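PDB 3MKC: racemase from Pseudovibrio sp. JE062, which belongs to the enolase superfamily and is racemase-like in family, with an N-terminal domain joined to a TIM-barrel-like C-terminal domain. Local coordinates for residues P163-A168 with V176-P181; G200-G203 with D207-V210; L234-A239 with Q310-N315; S247-L252 with S258-A263; H282-D287 with R298-M303. All coordinates share one frame; numbering follows the deposited sequence.

Contact 1. Residues P163-A168 with V176-P181; sequences PLLEKA and VKVCVP
Ala168 CB packs on Val176 CG1 at 3.8 Å, the closest approach between the helical residues 163-168 and the strand residues 176-181. One helical turn earlier, Leu165 brings its methyl CD2 to the other branch of the same valine, 4.1 Å from Val176 CG2. The two branches of Val176 therefore serve two helix residues. Leu165 CD2 also lies 4.3 Å from Val178 CG1, so one leucine methyl spans two valines of the strand. The valine torsion explains the division. Val176 CG1 is anti to the carbonyl carbon (chi1 -62°) and falls on the alanine side, while CG2, between the backbone N and the carbonyl carbon, faces the leucine. Ala168 has its CB set directly toward the strand. The main-chain hydrogen bond from Ala168 N to Leu164 O holds that residue in the helix.

Further out, the helix and strand axes run almost exactly antiparallel, at 174° and 10.5 Å apart. This is the return leg of a beta-alpha-beta crossover in the TIM-like barrel. Helix 154-170 leads back into strand 175-179, which pairs with strand 137-143. Helix 188-202 closes the same layer: Ile201 touches Leu165, Leu202 touches Val176 and Leu198 touches Val178. Lys177 points away from the helix, and its NZ forms a salt bridge with Glu238 OE1. The two faces of the strand differ. Between residues 163-168 and 176-181 the contact is methyl packing, which binds through fit and burial of apolar surface, while the lysine-glutamate pair lies on the other face.

Contact 2. Residues G200-G203 with D207-V210; sequences GILG and DMMV
Leu202 and Met208 make a buried apolar contact in a beta-alpha-beta unit of the TIM-like barrel. The unit runs from strand 175-179 through helix 188-202 to strand 207-211. Leu202 is the last residue of that helix, and Met208 is the second residue of the strand that follows. The turn between them is short. Gly203 ends the helix with a positive phi of 94°, and the chain enters the strand a few residues later.

The contact is small and depends on one leucine methyl. Leu202 has CG anti to its backbone N (chi1 -179°), which extends the side chain toward the strand. Met208, a selenomethionine, also starts out extended from its own backbone and then bends at chi3, 126°. Its CB, CG and SE lie along the leucine methyl, and the two side chains meet at a slant. Nothing polar is used between them.

Neighbouring residues complete the layer. Leu195, Leu198 and Arg199 of helix 188-202 touch Met208. The strand is tied in by its main chain: backbone hydrogen bonds join Asp207 to Arg174 and Val176, and Met208 to Tyr235. Asp207 directs its CB away from the helix segment, and its OD2 is hydrogen-bonded to Tyr337 OH. At the centre of the contact, Leu202 CD2 stands 3.8 Å from Met208 CB. The same methyl is 4.0 Å from Met208 SE. It also lies 4.2 Å from the main-chain oxygen Asp207 O.

Contact 3. Residues L234-A239 with Q310-N315; sequences LYFAEA and QVMPHN
Tyr235 meets Gln310 and Met312 across the interior of the TIM-like barrel. Its hydroxyl OH donates a hydrogen bond of 2.6 Å to Gln310 OE1. The donor lies in the carbonyl plane, on a lone pair, with a C=O...donor angle of 111°. The ring and amide planes are 24° apart, and OE1 sits at the ring edge. Met312, an extended selenomethionine, comes like Gln310 from the direction opposite to the tyrosine side chain. Its CE lies 3.6 Å from Tyr235 CE2. Met312 SE is 5.4 Å from the centroid of the Tyr235 ring and 45° off its normal, an oblique Met-aromatic contact.

Phe236 receives the same side chain differently. Met312 SE is at the edge of its ring, 4.1 Å from Phe236 CE2, a second Met-aromatic contact.

Glu238 reaches the other segment through water 1. The water makes a weak bond of 2.7 Å to Glu238 OE2 and a weak one of 3.3 Å to His314 ND1.

The chemistry changes along residues 234-239. One direct bond fixes the tyrosine hydroxyl, and the selenomethionine packs obliquely on the tyrosine and at the phenylalanine edge. Toward His314 the glutamate has a weak water link; its main partner is Lys177.

Contact 4. Residues S247-L252 with S258-A263; sequences SGHAKL and SRICGA
Ile260 is the residue on which His249 and Leu252 pack, in an alpha-to-beta step of the TIM-like barrel where helix 246-255 leads through a loop to strand 261-262. The isoleucine branches at CB, which points toward the helix. From there CG2, anti to the backbone N, goes to the histidine, 3.8 Å from His249 CD2. The other branch goes to the leucine: Ile260 CG1 is 4.0 Å from Leu252 CB. At the tip, Ile260 CD1 lies 3.9 Å from the same Leu252 CB. The bend at chi2 (-59°) swings CD1 aside, so that it rests against the leucine at packing distance. One side chain thus packs against two helix residues a turn apart.

The imidazole of His249 works by its edge on this side. Ile260 CG2 and Cys261 O both lie near the ring plane, beside CD2. Its polar ND1 is turned to the helix start, where it is hydrogen-bonded to Asp245 O. Trp275 meets the ring edge-to-face. Helix 219-228 adds Leu226 against Ile260, and Val222 against Leu252.

Backbone hydrogen bonds join Ile260 to His282 and Cys261 to Ala237. Cys261 turns its CB away from the helix. Its carbonyl stays near the histidine, with Cys261 O 3.5 Å from His249 CD2.

Contact 5. Residues H282-D287 with R298-M303; sequences HLLQSD and RRITEM
No flat group touches across the contact where Leu284 and Ser286 of residues 282-287 meet Ile300 of residues 298-303; there is neither a ring face nor a ring edge in the packing of these two segments. The contact belongs to a beta-alpha-beta unit of the TIM-like barrel, in which strand 283-284 is followed by helix 293-306 and strand 310-311.

Ile300 does the work from the helix, using both branches. Its CG2 is anti to the backbone N and meets the leucine. Its CG1 branch, anti to the carbonyl carbon (chi1 -69°), carries CD1 to the serine. Ser286 touches that methyl with both CB and OG. All three residues are buried and set their CB toward the partner segment.

Outside the pair, Trp275 and Val309 also touch Leu284, and Arg269 touches Ile300. Backbone hydrogen bonds from Leu284 to Gln310 and Met312 hold the strand side in the sheet. At the serine end, Ser286 OG is 4.1 Å from Ile300 CD1. At the leucine end, Leu284 CD1 is 3.9 Å from Ile300 CG2.

In the fold
All five contacts are buried and lie in the TIM-like domain, but they serve different layers. Contacts 1, 2, 4 and 5 join barrel helices to barrel strands, largely by apolar packing. Contact 3 joins two strands across the interior, and there polar groups and water enter. Contacts 1 and 2 share a layer, since strands 175-179 and 207-211 pair in parallel through their backbones. Backbone bonding continues from contact 2 to contact 3, then to contacts 4 and 5. The centres of contacts 3 and 5 lie about 11 Å from the centre of the chain, nearer than those of contacts 1, 2 and 4, at about 19 to 22 Å.

Contact 1. Residues P163-A168 with V176-P181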
# COMPACT_ATOMS: atom_id res chain seq x y z
N PRO A 163 -0.71 20.59 -15.07
CA PRO A 163 -1.93 19.98 -15.61
C PRO A 163 -2.51 18.85 -14.76
O PRO A 163 -3.72 18.64 -14.74
CB PRO A 163 -1.50 19.52 -17.01
CG PRO A 163 -0.06 19.21 -16.82
CD PRO A 163 0.42 20.37 -15.98
N LEU A 164 -1.63 18.13 -14.06
CA LEU A 164 -2.09 17.05 -13.20
C LEU A 164 -2.83 17.64 -12.01
O LEU A 164 -3.88 17.15 -11.60
CB LEU A 164 -0.91 16.21 -12.71
CG LEU A 164 -0.19 15.37 -13.78
CD1 LEU A 164 0.99 14.63 -13.16
CD2 LEU A 164 -1.16 14.39 -14.40
N LEU A 165 -2.27 18.72 -11.45
CA LEU A 165 -2.89 19.38 -10.31
C LEU A 165 -4.23 20.02 -10.70
O LEU A 165 -5.20 19.94 -9.95
CB LEU A 165 -1.94 20.45 -9.74
CG LEU A 165 -0.60 19.94 -9.18
CD1 LEU A 165 0.25 21.11 -8.72
CD2 LEU A 165 -0.87 18.99 -8.02
N GLU A 166 -4.28 20.64 -11.87
CA GLU A 166 -5.51 21.27 -12.32
C GLU A 166 -6.59 20.21 -12.54
O GLU A 166 -7.76 20.43 -12.22
CB GLU A 166 -5.28 22.06 -13.62
CG GLU A 166 -4.29 23.22 -13.51
CD GLU A 166 -4.81 24.37 -12.65
OE1 GLU A 166 -5.90 24.25 -12.05
OE2 GLU A 166 -4.11 25.41 -12.58
N LYS A 167 -6.20 19.07 -13.09
CA LYS A 167 -7.13 17.98 -13.35
C LYS A 167 -7.69 17.43 -12.04
O LYS A 167 -8.87 17.11 -11.95
CB LYS A 167 -6.46 16.85 -14.13
CG LYS A 167 -7.41 15.74 -14.55
CD LYS A 167 -6.72 14.72 -15.45
CE LYS A 167 -7.69 13.65 -15.91
NZ LYS A 167 -7.05 12.69 -16.85
N ALA A 168 -6.83 17.33 -11.03
CA ALA A 168 -7.26 16.82 -9.73
C ALA A 168 -8.35 17.72 -9.16
O ALA A 168 -9.33 17.24 -8.61
CB ALA A 168 -6.08 16.76 -8.76
N VAL A 176 -3.71 15.31 -2.86
CA VAL A 176 -2.75 14.78 -3.81
C VAL A 176 -1.35 14.80 -3.21
O VAL A 176 -1.04 15.60 -2.33
CB VAL A 176 -2.74 15.62 -5.11
CG1 VAL A 176 -4.11 15.55 -5.78
CG2 VAL A 176 -2.37 17.06 -4.79
N LYS A 177 -0.49 13.91 -3.70
CA LYS A 177 0.88 13.86 -3.23
C LYS A 177 1.80 14.11 -4.41
O LYS A 177 1.62 13.52 -5.48
CB LYS A 177 1.21 12.49 -2.63
CG LYS A 177 2.62 12.41 -2.06
CD LYS A 177 2.83 11.16 -1.21
CE LYS A 177 2.92 9.90 -2.06
NZ LYS A 177 3.11 8.68 -1.23
N VAL A 178 2.76 15.01 -4.23
CA VAL A 178 3.73 15.33 -5.27
C VAL A 178 5.06 14.80 -4.78
O VAL A 178 5.21 14.47 -3.61
CB VAL A 178 3.83 16.84 -5.49
CG1 VAL A 178 2.48 17.39 -5.93
CG2 VAL A 178 4.28 17.52 -4.20
N CYS A 179 6.04 14.71 -5.68
CA CYS A 179 7.36 14.21 -5.30
C CYS A 179 8.45 15.14 -5.77
O CYS A 179 8.25 15.94 -6.69
CB CYS A 179 7.62 12.84 -5.94
SG CYS A 179 6.28 11.66 -5.84
N VAL A 180 9.61 15.05 -5.12
CA VAL A 180 10.77 15.84 -5.50
C VAL A 180 11.60 14.83 -6.29
O VAL A 180 12.08 13.85 -5.74
CB VAL A 180 11.58 16.31 -4.27
CG1 VAL A 180 12.82 17.06 -4.73
CG2 VAL A 180 10.73 17.21 -3.39
N PRO A 181 11.75 15.05 -7.61
CA PRO A 181 12.53 14.14 -8.45
C PRO A 181 13.87 13.73 -7.83
O PRO A 181 14.66 14.58 -7.42
CB PRO A 181 12.70 14.93 -9.74
CG PRO A 181 11.39 15.66 -9.83
CD PRO A 181 11.24 16.18 -8.41

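Contact 2. Residues G200-G203 with D207-V210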
# COMPACT_ATOMS: atom_id res chain seq x y z
N GLY A 200 0.93 26.84 -4.84
CA GLY A 200 0.31 28.03 -5.41
C GLY A 200 -0.66 27.63 -6.52
O GLY A 200 -1.74 28.20 -6.64
N ILE A 201 -0.25 26.65 -7.32
CA ILE A 201 -1.07 26.15 -8.42
C ILE A 201 -2.28 25.38 -7.89
O ILE A 201 -3.41 25.62 -8.30
CB ILE A 201 -0.26 25.18 -9.31
CG1 ILE A 201 0.91 25.92 -9.96
CG2 ILE A 201 -1.17 24.54 -10.36
CD1 ILE A 201 1.83 25.02 -10.76
N LEU A 202 -2.02 24.46 -6.97
CA LEU A 202 -3.06 23.62 -6.39
C LEU A 202 -4.10 24.36 -5.56
O LEU A 202 -5.29 24.04 -5.61
CB LEU A 202 -2.42 22.53 -5.53
CG LEU A 202 -3.39 21.55 -4.88
CD1 LEU A 202 -4.14 20.78 -5.96
CD2 LEU A 202 -2.63 20.59 -3.96
N GLY A 203 -3.66 25.35 -4.80
CA GLY A 203 -4.59 26.07 -3.96
C GLY A 203 -4.55 25.41 -2.59
O GLY A 203 -3.98 24.34 -2.44
N ASP A 207 -5.75 19.17 0.09
CA ASP A 207 -4.60 18.79 0.90
C ASP A 207 -3.46 18.36 -0.00
O ASP A 207 -3.68 17.73 -1.04
CB ASP A 207 -4.96 17.65 1.85
CG ASP A 207 -5.49 18.14 3.17
OD1 ASP A 207 -4.82 19.00 3.78
OD2 ASP A 207 -6.56 17.67 3.61
N MSE A 208 -2.23 18.69 0.39
CA MSE A 208 -1.06 18.35 -0.41
C MSE A 208 0.01 17.67 0.42
O MSE A 208 0.50 18.23 1.40
CB MSE A 208 -0.48 19.61 -1.04
CG MSE A 208 0.69 19.35 -1.98
SE MSE A 208 1.22 20.95 -2.93
CE MSE A 208 3.07 21.03 -2.50
N MSE A 209 0.37 16.46 0.00
CA MSE A 209 1.40 15.67 0.66
C MSE A 209 2.66 15.74 -0.18
O MSE A 209 2.60 16.04 -1.37
CB MSE A 209 0.96 14.21 0.79
CG MSE A 209 -0.21 14.00 1.75
SE MSE A 209 -1.96 14.44 1.07
CE MSE A 209 -2.93 13.03 1.90
N VAL A 210 3.81 15.47 0.43
CA VAL A 210 5.08 15.52 -0.30
C VAL A 210 5.98 14.33 -0.02
O VAL A 210 6.20 13.96 1.14
CB VAL A 210 5.86 16.81 0.04
CG1 VAL A 210 7.10 16.91 -0.85
CG2 VAL A 210 4.96 18.03 -0.16

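Contact 3. Residues L234-A239 with Q310-N315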
# COMPACT_ATOMS: atom_id res chain seq x y z
N LEU A 234 1.25 21.87 4.48
CA LEU A 234 1.29 20.56 3.84
C LEU A 234 0.79 19.49 4.82
O LEU A 234 0.99 19.59 6.03
CB LEU A 234 2.71 20.26 3.37
CG LEU A 234 3.29 21.34 2.42
CD1 LEU A 234 4.75 21.04 2.10
CD2 LEU A 234 2.46 21.39 1.14
N TYR A 235 0.14 18.46 4.28
CA TYR A 235 -0.39 17.38 5.10
C TYR A 235 0.71 16.55 5.74
O TYR A 235 0.64 16.22 6.92
CB TYR A 235 -1.29 16.46 4.27
CG TYR A 235 -2.10 15.54 5.14
CD1 TYR A 235 -3.39 15.88 5.54
CD2 TYR A 235 -1.54 14.36 5.63
CE1 TYR A 235 -4.11 15.06 6.40
CE2 TYR A 235 -2.25 13.55 6.50
CZ TYR A 235 -3.53 13.90 6.88
OH TYR A 235 -4.23 13.10 7.77
N PHE A 236 1.73 16.18 4.97
CA PHE A 236 2.83 15.43 5.54
C PHE A 236 4.12 15.46 4.74
O PHE A 236 4.15 15.89 3.58
CB PHE A 236 2.41 13.98 5.87
CG PHE A 236 2.18 13.07 4.67
CD1 PHE A 236 3.12 12.96 3.64
CD2 PHE A 236 1.08 12.21 4.66
CE1 PHE A 236 2.96 12.01 2.62
CE2 PHE A 236 0.91 11.25 3.65
CZ PHE A 236 1.85 11.15 2.63
N ALA A 237 5.20 15.03 5.39
CA ALA A 237 6.52 14.98 4.78
C ALA A 237 6.94 13.51 4.77
O ALA A 237 7.22 12.93 5.81
CB ALA A 237 7.50 15.80 5.59
N GLU A 238 6.97 12.93 3.57
CA GLU A 238 7.32 11.53 3.38
C GLU A 238 8.74 11.29 2.89
O GLU A 238 9.28 12.08 2.12
CB GLU A 238 6.35 10.92 2.36
CG GLU A 238 6.69 9.51 1.91
CD GLU A 238 5.71 9.00 0.88
OE1 GLU A 238 4.53 9.40 0.94
OE2 GLU A 238 6.12 8.19 0.02
N ALA A 239 9.34 10.19 3.33
CA ALA A 239 10.69 9.83 2.92
C ALA A 239 11.67 10.99 3.01
O ALA A 239 12.36 11.31 2.05
CB ALA A 239 10.65 9.28 1.50
N GLN A 310 -1.52 7.87 12.53
CA GLN A 310 -2.36 7.57 11.38
C GLN A 310 -1.68 6.53 10.51
O GLN A 310 -0.46 6.39 10.53
CB GLN A 310 -2.56 8.83 10.52
CG GLN A 310 -3.18 9.99 11.25
CD GLN A 310 -3.62 11.09 10.29
OE1 GLN A 310 -3.01 11.29 9.24
NE2 GLN A 310 -4.68 11.80 10.66
N VAL A 311 -2.49 5.80 9.74
CA VAL A 311 -1.94 4.82 8.82
C VAL A 311 -2.55 5.04 7.45
O VAL A 311 -3.76 5.11 7.30
CB VAL A 311 -2.24 3.38 9.25
CG1 VAL A 311 -1.62 2.40 8.24
CG2 VAL A 311 -1.67 3.12 10.64
N MSE A 312 -1.68 5.20 6.46
CA MSE A 312 -2.08 5.37 5.06
C MSE A 312 -1.12 4.43 4.37
O MSE A 312 -0.02 4.81 3.99
CB MSE A 312 -1.85 6.81 4.59
CG MSE A 312 -2.82 7.82 5.20
SE MSE A 312 -2.73 9.53 4.35
CE MSE A 312 -3.89 10.45 5.54
N PRO A 313 -1.53 3.16 4.20
CA PRO A 313 -0.67 2.17 3.56
C PRO A 313 -0.17 2.55 2.18
O PRO A 313 -0.93 3.04 1.34
CB PRO A 313 -1.55 0.92 3.52
CG PRO A 313 -2.47 1.11 4.69
CD PRO A 313 -2.83 2.56 4.57
N HIS A 314 1.12 2.34 1.96
CA HIS A 314 1.72 2.63 0.66
C HIS A 314 0.98 1.76 -0.34
O HIS A 314 0.71 0.59 -0.09
CB HIS A 314 3.20 2.27 0.67
CG HIS A 314 3.86 2.36 -0.67
ND1 HIS A 314 4.05 3.56 -1.32
CD2 HIS A 314 4.37 1.41 -1.48
CE1 HIS A 314 4.66 3.34 -2.47
NE2 HIS A 314 4.87 2.04 -2.59
N ASN A 315 0.63 2.35 -1.49
CA ASN A 315 -0.09 1.62 -2.51
C ASN A 315 0.34 2.05 -3.91
O ASN A 315 -0.03 3.12 -4.38
CB ASN A 315 -1.60 1.82 -2.33
CG ASN A 315 -2.41 1.28 -3.50
OD1 ASN A 315 -1.94 0.43 -4.25
ND2 ASN A 315 -3.64 1.77 -3.64
O HOH W 1 5.21 5.83 0.83

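Contact 4. Residues S247-L252 with S258-A263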
# COMPACT_ATOMS: atom_id res chain seq x y z
N SER A 247 15.86 7.21 14.69
CA SER A 247 16.16 8.27 15.64
C SER A 247 16.16 9.64 14.95
O SER A 247 15.82 10.64 15.56
CB SER A 247 17.51 8.02 16.33
OG SER A 247 18.54 7.77 15.39
N GLY A 248 16.53 9.66 13.67
CA GLY A 248 16.54 10.91 12.94
C GLY A 248 15.13 11.43 12.73
O GLY A 248 14.88 12.62 12.81
N HIS A 249 14.20 10.52 12.45
CA HIS A 249 12.83 10.95 12.27
C HIS A 249 12.29 11.56 13.57
O HIS A 249 11.56 12.54 13.56
CB HIS A 249 11.96 9.77 11.82
CG HIS A 249 12.18 9.36 10.40
ND1 HIS A 249 13.33 8.74 9.98
CD2 HIS A 249 11.40 9.50 9.30
CE1 HIS A 249 13.26 8.50 8.68
NE2 HIS A 249 12.09 8.96 8.24
N ALA A 250 12.67 10.98 14.71
CA ALA A 250 12.20 11.50 15.99
C ALA A 250 12.65 12.96 16.14
O ALA A 250 11.92 13.79 16.68
CB ALA A 250 12.75 10.66 17.15
N LYS A 251 13.85 13.25 15.65
CA LYS A 251 14.39 14.61 15.71
C LYS A 251 13.49 15.55 14.93
O LYS A 251 13.15 16.64 15.40
CB LYS A 251 15.80 14.66 15.14
CG LYS A 251 16.88 14.10 16.04
CD LYS A 251 17.08 14.98 17.26
CE LYS A 251 18.38 14.64 17.98
NZ LYS A 251 18.33 13.29 18.61
N LEU A 252 13.10 15.13 13.72
CA LEU A 252 12.23 15.95 12.89
C LEU A 252 10.92 16.20 13.61
O LEU A 252 10.37 17.29 13.58
CB LEU A 252 11.95 15.27 11.55
CG LEU A 252 13.11 15.14 10.57
CD1 LEU A 252 12.62 14.49 9.28
CD2 LEU A 252 13.68 16.53 10.28
N SER A 258 5.64 19.65 11.21
CA SER A 258 5.12 18.91 10.06
C SER A 258 4.75 17.50 10.49
O SER A 258 5.22 17.02 11.53
CB SER A 258 6.20 18.77 8.96
OG SER A 258 6.37 19.97 8.23
N ARG A 259 3.90 16.84 9.71
CA ARG A 259 3.59 15.44 9.99
C ARG A 259 4.77 14.70 9.38
O ARG A 259 5.15 14.97 8.24
CB ARG A 259 2.31 14.98 9.29
CG ARG A 259 1.00 15.36 9.95
CD ARG A 259 -0.09 14.41 9.44
NE ARG A 259 -1.42 14.70 9.96
CZ ARG A 259 -2.20 15.68 9.54
NH1 ARG A 259 -1.79 16.50 8.57
NH2 ARG A 259 -3.40 15.85 10.06
N ILE A 260 5.36 13.78 10.14
CA ILE A 260 6.49 13.01 9.63
C ILE A 260 6.01 11.58 9.40
O ILE A 260 5.42 10.98 10.29
CB ILE A 260 7.65 13.01 10.65
CG1 ILE A 260 8.04 14.45 10.98
CG2 ILE A 260 8.84 12.25 10.10
CD1 ILE A 260 8.47 15.26 9.77
N CYS A 261 6.25 11.06 8.20
CA CYS A 261 5.83 9.70 7.88
C CYS A 261 7.02 8.76 7.97
O CYS A 261 8.17 9.19 7.97
CB CYS A 261 5.32 9.61 6.45
SG CYS A 261 4.08 10.84 6.01
N GLY A 262 6.72 7.47 8.01
CA GLY A 262 7.77 6.48 8.04
C GLY A 262 7.21 5.10 7.74
O GLY A 262 6.00 4.94 7.59
N ALA A 263 8.11 4.13 7.61
CA ALA A 263 7.74 2.73 7.40
C ALA A 263 7.31 2.28 6.00
O ALA A 263 6.84 1.16 5.83
CB ALA A 263 6.68 2.33 8.41

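Contact 5. Residues H282-D287 with R298-M303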
# COMPACT_ATOMS: atom_id res chain seq x y z
N HIS A 282 4.22 10.46 12.88
CA HIS A 282 2.79 10.74 12.94
C HIS A 282 1.99 9.80 12.07
O HIS A 282 0.79 9.64 12.27
CB HIS A 282 2.44 12.14 12.40
CG HIS A 282 3.11 13.27 13.11
ND1 HIS A 282 4.44 13.58 12.93
CD2 HIS A 282 2.61 14.22 13.93
CE1 HIS A 282 4.73 14.68 13.60
NE2 HIS A 282 3.63 15.09 14.21
N LEU A 283 2.65 9.19 11.10
CA LEU A 283 1.95 8.35 10.15
C LEU A 283 2.81 7.21 9.63
O LEU A 283 3.99 7.40 9.33
CB LEU A 283 1.48 9.26 9.01
CG LEU A 283 0.50 8.79 7.94
CD1 LEU A 283 -0.25 10.02 7.39
CD2 LEU A 283 1.24 8.06 6.83
N LEU A 284 2.20 6.03 9.51
CA LEU A 284 2.88 4.84 9.02
C LEU A 284 2.40 4.51 7.61
O LEU A 284 1.21 4.62 7.31
CB LEU A 284 2.58 3.65 9.92
CG LEU A 284 3.08 3.77 11.37
CD1 LEU A 284 2.50 2.62 12.18
CD2 LEU A 284 4.61 3.74 11.41
N GLN A 285 3.32 4.08 6.76
CA GLN A 285 2.99 3.76 5.38
C GLN A 285 3.24 2.30 4.98
O GLN A 285 3.46 2.00 3.80
CB GLN A 285 3.74 4.70 4.44
CG GLN A 285 3.46 6.17 4.76
CD GLN A 285 4.22 7.14 3.88
OE1 GLN A 285 5.44 7.03 3.73
NE2 GLN A 285 3.51 8.11 3.31
N SER A 286 3.21 1.40 5.97
CA SER A 286 3.41 -0.02 5.71
C SER A 286 2.53 -0.44 4.53
O SER A 286 1.35 -0.14 4.48
CB SER A 286 3.04 -0.82 6.96
OG SER A 286 3.74 -0.32 8.08
N ASP A 287 3.13 -1.17 3.59
CA ASP A 287 2.46 -1.58 2.35
C ASP A 287 1.68 -2.90 2.41
O ASP A 287 2.13 -3.87 2.99
CB ASP A 287 3.52 -1.67 1.24
CG ASP A 287 2.92 -1.74 -0.15
OD1 ASP A 287 1.91 -2.44 -0.35
OD2 ASP A 287 3.49 -1.10 -1.05
N ARG A 298 -4.15 -4.60 9.91
CA ARG A 298 -5.17 -4.39 10.93
C ARG A 298 -4.51 -4.30 12.30
O ARG A 298 -4.85 -3.44 13.10
CB ARG A 298 -6.18 -5.54 10.93
CG ARG A 298 -7.30 -5.34 11.93
CD ARG A 298 -8.25 -6.53 11.97
NE ARG A 298 -9.48 -6.19 12.67
CZ ARG A 298 -10.51 -7.01 12.82
NH1 ARG A 298 -10.47 -8.24 12.32
NH2 ARG A 298 -11.60 -6.59 13.46
N ARG A 299 -3.56 -5.19 12.58
CA ARG A 299 -2.88 -5.14 13.87
C ARG A 299 -2.09 -3.85 13.99
O ARG A 299 -2.08 -3.20 15.03
CB ARG A 299 -1.95 -6.34 14.05
CG ARG A 299 -2.69 -7.60 14.44
CD ARG A 299 -1.74 -8.72 14.80
NE ARG A 299 -1.09 -9.30 13.64
CZ ARG A 299 -1.36 -10.51 13.15
NH1 ARG A 299 -2.28 -11.27 13.73
NH2 ARG A 299 -0.70 -10.98 12.10
N ILE A 300 -1.43 -3.49 12.90
CA ILE A 300 -0.64 -2.27 12.85
C ILE A 300 -1.49 -1.03 13.08
O ILE A 300 -1.10 -0.12 13.81
CB ILE A 300 0.07 -2.15 11.50
CG1 ILE A 300 1.14 -3.24 11.39
CG2 ILE A 300 0.65 -0.75 11.32
CD1 ILE A 300 1.79 -3.32 10.02
N THR A 301 -2.66 -0.99 12.46
CA THR A 301 -3.51 0.18 12.59
C THR A 301 -4.15 0.33 13.97
O THR A 301 -4.26 1.44 14.48
CB THR A 301 -4.61 0.18 11.51
OG1 THR A 301 -4.00 0.10 10.22
CG2 THR A 301 -5.42 1.47 11.59
N GLU A 302 -4.56 -0.77 14.58
CA GLU A 302 -5.19 -0.70 15.89
C GLU A 302 -4.14 -0.24 16.89
O GLU A 302 -4.45 0.50 17.82
CB GLU A 302 -5.80 -2.04 16.29
CG GLU A 302 -6.94 -2.46 15.34
CD GLU A 302 -7.78 -3.63 15.84
OE1 GLU A 302 -7.28 -4.47 16.62
OE2 GLU A 302 -8.96 -3.72 15.44
N MSE A 303 -2.90 -0.67 16.69
CA MSE A 303 -1.80 -0.26 17.57
C MSE A 303 -1.54 1.22 17.34
O MSE A 303 -1.31 2.00 18.28
CB MSE A 303 -0.53 -1.06 17.24
CG MSE A 303 0.76 -0.51 17.90
SE MSE A 303 2.37 -1.54 17.63
CE MSE A 303 2.40 -1.50 15.75